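Local coordinates for protein beta-glucanase (Clostridium thermocellum, PDB 3WVJ) that hydrolyses mixed-linkage beta-1,3-1,4-glucans such as lichenan as a family 16 glycoside hydrolase with a beta-jellyroll fold, at residues Y74-V79 and K212-G217; Q144-Y149 and Q205-Y210. All blocks are in the same frame, centred on the assembly; numbering follows the deposited sequence.

Contact 1. Residues Y74-V79 and K212-G217; sequences YGYYEV and KYYPNG
The ring of Tyr213 turns an edge to the face of Tyr77: its CD1 sits 3.6 Å above the centre of that ring, in an edge-to-face (T-shaped) pair whose planes meet at 65°. Phe151 stacks with Tyr77 as well, while one face of the Tyr213 ring receives Pro215 N near the rim. The Tyr213 side chain, with CG anti to its own N (chi1 160°), runs alongside the Tyr77 ring and carries its hydroxyl to the far end of the pairing, where Tyr213 OH donates to Tyr74 O at 2.7 Å, tilted out of the carbonyl plane. On the other face of the sheet Tyr76 and Tyr214 lie side by side and meet edge to edge, CD2 to CD2 at 3.7 Å. In the plane of the Tyr76 ring, its OH gives a 2.6 Å bond to the anti lone pair of Glu78 OE1; OE2 is bound by Tyr210. The strands that carry both sets of side chains run antiparallel, with Tyr76-Tyr214 and Glu78-Lys212 as hydrogen-bonded pairs. Gly75 CA lies 3.4 Å from Tyr214 O, with a positive phi (136°) of the kind mostly left to glycine. Gly217 O, 3.0 Å from Tyr76 CB, is buried with no hydrogen-bond partner in the model. Regular backbone bonds thus join strands 204-214 and 75-82 of the jellyroll, extended beyond the last pair by a tyrosine hydroxyl, while two hydroxyls divided between the Glu78 oxygens would be expected to steady its carboxylate and disperse its negative charge.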
loop_
_atom_site.group_PDB
_atom_site.type_symbol
_atom_site.label_atom_id
_atom_site.label_comp_id
_atom_site.label_asym_id
_atom_site.label_seq_id
_atom_site.Cartn_x
_atom_site.Cartn_y
_atom_site.Cartn_z
ATOM N N TYR A 74 -7.260 -15.162 -3.158
ATOM C CA TYR A 74 -6.019 -15.652 -3.819
ATOM C C TYR A 74 -5.849 -15.135 -5.268
ATOM O O TYR A 74 -6.833 -14.846 -5.947
ATOM C CB TYR A 74 -5.960 -17.167 -3.787
ATOM C CG TYR A 74 -5.954 -17.660 -2.376
ATOM C CD1 TYR A 74 -5.022 -17.175 -1.459
ATOM C CD2 TYR A 74 -6.922 -18.584 -1.925
ATOM C CE1 TYR A 74 -4.994 -17.637 -0.137
ATOM C CE2 TYR A 74 -6.901 -19.046 -0.604
ATOM C CZ TYR A 74 -5.958 -18.554 0.274
ATOM O OH TYR A 74 -5.936 -18.985 1.571
ATOM N N GLY A 75 -4.613 -15.006 -5.730
ATOM C CA GLY A 75 -4.357 -14.493 -7.078
ATOM C C GLY A 75 -3.223 -13.475 -7.096
ATOM O O GLY A 75 -2.511 -13.299 -6.086
ATOM N N TYR A 76 -3.086 -12.792 -8.246
ATOM C CA TYR A 76 -1.956 -11.875 -8.514
ATOM C C TYR A 76 -2.396 -10.421 -8.474
ATOM O O TYR A 76 -3.333 -10.005 -9.208
ATOM C CB TYR A 76 -1.237 -12.192 -9.842
ATOM C CG TYR A 76 -0.076 -11.259 -10.121
ATOM C CD1 TYR A 76 1.054 -11.193 -9.245
ATOM C CD2 TYR A 76 -0.117 -10.400 -11.209
ATOM C CE1 TYR A 76 2.100 -10.328 -9.501
ATOM C CE2 TYR A 76 0.922 -9.531 -11.467
ATOM C CZ TYR A 76 2.022 -9.484 -10.623
ATOM O OH TYR A 76 3.042 -8.573 -10.944
ATOM N N TYR A 77 -1.730 -9.666 -7.588
ATOM C CA TYR A 77 -2.046 -8.268 -7.344
ATOM C C TYR A 77 -0.903 -7.436 -7.920
ATOM O O TYR A 77 0.285 -7.718 -7.653
ATOM C CB TYR A 77 -2.178 -7.982 -5.856
ATOM C CG TYR A 77 -3.349 -8.635 -5.148
ATOM C CD1 TYR A 77 -4.422 -7.852 -4.660
ATOM C CD2 TYR A 77 -3.381 -10.015 -4.950
ATOM C CE1 TYR A 77 -5.486 -8.452 -3.991
ATOM C CE2 TYR A 77 -4.406 -10.623 -4.268
ATOM C CZ TYR A 77 -5.462 -9.848 -3.796
ATOM O OH TYR A 77 -6.462 -10.461 -3.103
ATOM N N GLU A 78 -1.236 -6.426 -8.727
ATOM C CA GLU A 78 -0.154 -5.597 -9.251
ATOM C C GLU A 78 -0.464 -4.127 -9.192
ATOM O O GLU A 78 -1.562 -3.711 -9.541
ATOM C CB GLU A 78 0.181 -6.012 -10.678
ATOM C CG GLU A 78 1.391 -5.310 -11.236
ATOM C CD GLU A 78 1.717 -5.777 -12.634
ATOM O OE1 GLU A 78 2.411 -6.815 -12.769
ATOM O OE2 GLU A 78 1.313 -5.111 -13.599
ATOM N N VAL A 79 0.517 -3.347 -8.774
ATOM C CA VAL A 79 0.415 -1.911 -8.785
ATOM C C VAL A 79 1.518 -1.371 -9.698
ATOM O O VAL A 79 2.597 -1.945 -9.758
ATOM C CB VAL A 79 0.534 -1.353 -7.331
ATOM C CG1 VAL A 79 1.932 -1.613 -6.697
ATOM C CG2 VAL A 79 0.177 0.115 -7.286
ATOM N N LYS A 212 -4.181 -3.740 -10.584
ATOM C CA LYS A 212 -4.769 -4.873 -11.303
ATOM C C LYS A 212 -4.750 -6.102 -10.416
ATOM O O LYS A 212 -3.802 -6.333 -9.608
ATOM C CB LYS A 212 -4.025 -5.145 -12.607
ATOM C CG LYS A 212 -4.153 -4.026 -13.619
ATOM C CD LYS A 212 -3.128 -4.117 -14.735
ATOM C CE LYS A 212 -3.470 -3.124 -15.833
ATOM N NZ LYS A 212 -2.540 -3.264 -16.991
ATOM N N TYR A 213 -5.835 -6.854 -10.491
ATOM C CA TYR A 213 -5.915 -8.166 -9.842
ATOM C C TYR A 213 -6.322 -9.252 -10.858
ATOM O O TYR A 213 -7.291 -9.084 -11.657
ATOM C CB TYR A 213 -6.842 -8.113 -8.613
ATOM C CG TYR A 213 -7.373 -9.480 -8.146
ATOM C CD1 TYR A 213 -6.687 -10.215 -7.169
ATOM C CD2 TYR A 213 -8.566 -10.024 -8.673
ATOM C CE1 TYR A 213 -7.158 -11.437 -6.727
ATOM C CE2 TYR A 213 -9.030 -11.245 -8.238
ATOM C CZ TYR A 213 -8.323 -11.922 -7.259
ATOM O OH TYR A 213 -8.732 -13.135 -6.839
ATOM N N TYR A 214 -5.529 -10.317 -10.873
ATOM C CA TYR A 214 -5.780 -11.465 -11.711
ATOM C C TYR A 214 -5.976 -12.702 -10.822
ATOM O O TYR A 214 -5.057 -13.108 -10.096
ATOM C CB TYR A 214 -4.633 -11.694 -12.688
ATOM C CG TYR A 214 -4.257 -10.507 -13.533
ATOM C CD1 TYR A 214 -4.998 -10.164 -14.696
ATOM C CD2 TYR A 214 -3.147 -9.736 -13.205
ATOM C CE1 TYR A 214 -4.648 -9.066 -15.478
ATOM C CE2 TYR A 214 -2.773 -8.647 -13.982
ATOM C CZ TYR A 214 -3.515 -8.320 -15.116
ATOM O OH TYR A 214 -3.120 -7.229 -15.860
ATOM N N PRO A 215 -7.175 -13.301 -10.872
ATOM C CA PRO A 215 -7.468 -14.415 -9.995
ATOM C C PRO A 215 -6.704 -15.653 -10.418
ATOM O O PRO A 215 -6.538 -16.567 -9.627
ATOM C CB PRO A 215 -8.967 -14.632 -10.190
ATOM C CG PRO A 215 -9.442 -13.576 -11.130
ATOM C CD PRO A 215 -8.254 -13.061 -11.849
ATOM N N ASN A 216 -6.196 -15.666 -11.641
ATOM C CA ASN A 216 -5.660 -16.879 -12.242
ATOM C C ASN A 216 -4.156 -16.835 -12.484
ATOM O O ASN A 216 -3.441 -17.769 -12.150
ATOM C CB ASN A 216 -6.305 -17.043 -13.593
ATOM C CG ASN A 216 -5.996 -15.855 -14.493
ATOM O OD1 ASN A 216 -6.351 -14.694 -14.180
ATOM N ND2 ASN A 216 -5.258 -16.118 -15.572
ATOM N N GLY A 217 -3.668 -15.768 -13.104
ATOM C CA GLY A 217 -2.325 -15.807 -13.675
ATOM C C GLY A 217 -1.286 -15.004 -12.942
ATOM O O GLY A 217 -1.592 -14.291 -12.003
#

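Contact 2. Residues Q144-Y149 and Q205-Y210; sequences QDFHTY and QAEYEY
Phe146, whose backbone N is bound by Asp145 OD2 at 2.8 Å through the anti lone pair, is the first residue of 144-149 to meet strand 205-210, and its ring meets one glutamate over a face and another at its edge. A chi1 of -69° leaves the ring beside the backbone N, directed to the second segment. Glu209 OE2 lies 3.4 Å above one face of the Phe146 ring, offset toward the rim, and Glu209 CG packs 3.6 Å from Phe146 CD1. Glu207 comes instead at the ring edge: OE1 is 3.3 Å from Phe146 CZ, near the ring plane, and Glu207 CB is 3.7 Å from Phe146 CZ. Arg80, on the intervening strand 75-82, also packs on Phe146. Further along, Thr148 sets its CG2 methyl 3.4 Å from Tyr210 OH, a hydroxyl bonded to Glu78. Glu209 and Tyr210 form a classic beta bulge in strand 204-214, facing Arg80 where that strand pairs with 75-82. No hydrogen bond spans the two segments, which are next-but-one neighbours bridged by side chains over strand 75-82. The ring edge, with its positive CH rim, suits the Glu207 oxygen; a carboxylate oxygen over the pi face is electrostatically less favourable, and the long, weak ion pair of Glu209 with Arg80 may offset it only in part.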
loop_
_atom_site.group_PDB
_atom_site.type_symbol
_atom_site.label_atom_id
_atom_site.label_comp_id
_atom_site.label_asym_id
_atom_site.label_seq_id
_atom_site.Cartn_x
_atom_site.Cartn_y
_atom_site.Cartn_z
ATOM N N GLN A 144 12.118 7.484 -8.638
ATOM C CA GLN A 144 12.615 8.251 -9.766
ATOM C C GLN A 144 11.696 8.177 -10.939
ATOM O O GLN A 144 11.657 9.102 -11.724
ATOM C CB GLN A 144 13.974 7.759 -10.246
ATOM C CG GLN A 144 15.193 8.190 -9.445
ATOM C CD GLN A 144 15.245 9.673 -9.118
ATOM O OE1 GLN A 144 15.872 10.436 -9.836
ATOM N NE2 GLN A 144 14.602 10.078 -8.006
ATOM N N ASP A 145 11.010 7.045 -11.082
ATOM C CA ASP A 145 10.053 6.829 -12.131
ATOM C C ASP A 145 9.063 5.739 -11.710
ATOM O O ASP A 145 9.151 5.195 -10.604
ATOM C CB ASP A 145 10.742 6.469 -13.439
ATOM C CG ASP A 145 10.008 7.041 -14.662
ATOM O OD1 ASP A 145 10.705 7.527 -15.564
ATOM O OD2 ASP A 145 8.744 7.039 -14.739
ATOM N N PHE A 146 8.104 5.437 -12.571
ATOM C CA PHE A 146 7.110 4.456 -12.202
ATOM C C PHE A 146 7.682 3.078 -12.458
ATOM O O PHE A 146 8.501 2.929 -13.363
ATOM C CB PHE A 146 5.812 4.719 -12.970
ATOM C CG PHE A 146 5.129 5.974 -12.542
ATOM C CD1 PHE A 146 4.110 5.928 -11.625
ATOM C CD2 PHE A 146 5.510 7.212 -13.076
ATOM C CE1 PHE A 146 3.477 7.056 -11.209
ATOM C CE2 PHE A 146 4.865 8.364 -12.681
ATOM C CZ PHE A 146 3.862 8.276 -11.729
ATOM N N HIS A 147 7.284 2.101 -11.640
ATOM C CA HIS A 147 7.657 0.721 -11.848
ATOM C C HIS A 147 6.471 -0.075 -11.479
ATOM O O HIS A 147 5.567 0.452 -10.891
ATOM C CB HIS A 147 8.823 0.372 -10.930
ATOM C CG HIS A 147 10.145 0.892 -11.429
ATOM N ND1 HIS A 147 10.619 2.099 -11.088
ATOM C CD2 HIS A 147 11.074 0.328 -12.267
ATOM C CE1 HIS A 147 11.808 2.288 -11.661
ATOM N NE2 HIS A 147 12.084 1.208 -12.385
ATOM N N THR A 148 6.428 -1.359 -11.794
ATOM C CA THR A 148 5.324 -2.167 -11.284
ATOM C C THR A 148 5.836 -3.112 -10.209
ATOM O O THR A 148 7.017 -3.505 -10.228
ATOM C CB THR A 148 4.665 -3.005 -12.363
ATOM O OG1 THR A 148 5.568 -4.069 -12.646
ATOM C CG2 THR A 148 4.405 -2.181 -13.618
ATOM N N TYR A 149 4.950 -3.429 -9.264
ATOM C CA TYR A 149 5.271 -4.228 -8.065
ATOM C C TYR A 149 4.029 -5.053 -7.834
ATOM O O TYR A 149 2.903 -4.633 -8.197
ATOM C CB TYR A 149 5.489 -3.365 -6.819
ATOM C CG TYR A 149 6.551 -2.302 -6.987
ATOM C CD1 TYR A 149 7.898 -2.581 -6.711
ATOM C CD2 TYR A 149 6.218 -1.041 -7.459
ATOM C CE1 TYR A 149 8.875 -1.612 -6.886
ATOM C CE2 TYR A 149 7.171 -0.090 -7.630
ATOM C CZ TYR A 149 8.497 -0.376 -7.339
ATOM O OH TYR A 149 9.441 0.587 -7.511
ATOM N N GLN A 205 4.454 13.463 -2.073
ATOM C CA GLN A 205 3.422 12.690 -2.769
ATOM C C GLN A 205 3.965 11.387 -3.308
ATOM O O GLN A 205 5.133 11.277 -3.667
ATOM C CB GLN A 205 2.804 13.440 -3.960
ATOM C CG GLN A 205 2.858 14.947 -3.913
ATOM C CD GLN A 205 2.399 15.614 -5.214
ATOM O OE1 GLN A 205 3.081 15.535 -6.231
ATOM N NE2 GLN A 205 1.196 16.253 -5.180
ATOM N N ALA A 206 3.080 10.416 -3.380
ATOM C CA ALA A 206 3.317 9.156 -4.039
ATOM C C ALA A 206 2.256 9.150 -5.149
ATOM O O ALA A 206 1.133 9.628 -4.966
ATOM C CB ALA A 206 3.060 7.986 -3.055
ATOM N N GLU A 207 2.600 8.530 -6.267
ATOM C CA GLU A 207 1.735 8.530 -7.455
ATOM C C GLU A 207 1.537 7.114 -7.959
ATOM O O GLU A 207 2.433 6.262 -7.887
ATOM C CB GLU A 207 2.357 9.416 -8.501
ATOM C CG GLU A 207 2.923 10.724 -7.970
ATOM C CD GLU A 207 3.329 11.632 -9.119
ATOM O OE1 GLU A 207 3.254 11.176 -10.268
ATOM O OE2 GLU A 207 3.695 12.796 -8.902
ATOM N N TYR A 208 0.329 6.826 -8.407
ATOM C CA TYR A 208 -0.041 5.463 -8.797
ATOM C C TYR A 208 -0.675 5.558 -10.166
ATOM O O TYR A 208 -1.515 6.394 -10.350
ATOM C CB TYR A 208 -1.053 4.900 -7.779
ATOM C CG TYR A 208 -0.516 4.843 -6.326
ATOM C CD1 TYR A 208 -0.094 3.633 -5.783
ATOM C CD2 TYR A 208 -0.392 5.995 -5.527
ATOM C CE1 TYR A 208 0.404 3.556 -4.495
ATOM C CE2 TYR A 208 0.157 5.938 -4.247
ATOM C CZ TYR A 208 0.522 4.688 -3.726
ATOM O OH TYR A 208 1.050 4.499 -2.468
ATOM N N GLU A 209 -0.338 4.681 -11.101
ATOM C CA GLU A 209 -1.036 4.691 -12.409
ATOM C C GLU A 209 -2.156 3.681 -12.479
ATOM O O GLU A 209 -3.140 3.909 -13.157
ATOM C CB GLU A 209 -0.085 4.413 -13.565
ATOM C CG GLU A 209 1.143 5.296 -13.620
ATOM C CD GLU A 209 1.885 5.083 -14.908
ATOM O OE1 GLU A 209 1.416 4.220 -15.699
ATOM O OE2 GLU A 209 2.879 5.802 -15.156
ATOM N N TYR A 210 -1.963 2.539 -11.831
ATOM C CA TYR A 210 -2.999 1.495 -11.862
ATOM C C TYR A 210 -2.859 0.497 -10.703
ATOM O O TYR A 210 -1.869 0.506 -9.965
ATOM C CB TYR A 210 -3.048 0.742 -13.193
ATOM C CG TYR A 210 -1.876 -0.173 -13.588
ATOM C CD1 TYR A 210 -1.573 -1.337 -12.859
ATOM C CD2 TYR A 210 -1.120 0.101 -14.724
ATOM C CE1 TYR A 210 -0.507 -2.154 -13.220
ATOM C CE2 TYR A 210 -0.084 -0.722 -15.104
ATOM C CZ TYR A 210 0.198 -1.844 -14.359
ATOM O OH TYR A 210 1.213 -2.649 -14.754
#

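How the contacts relate
The two contacts illustrate how neighbouring and next-but-one strands pack in a beta-sandwich: strand 75-82 takes part in contact 1 and lies between the strands of contact 2. Contact 1 pairs it directly with 204-214; contact 2 passes over it, joining 204-214 to strand 147-154 and the loop leading into it. Both are partly buried. Contact 2 is centred nearer the middle of the chain, about 11 Å from its centre against about 15 Å, yet contact 1 has more buried residues and rests on backbone hydrogen bonds and aromatic rings, whereas contact 2 has no hydrogen bond across it and rests mainly on side-chain packing. A probable hydrogen bond, Tyr210 OH to Glu78 OE2 at 2.7 Å, connects them.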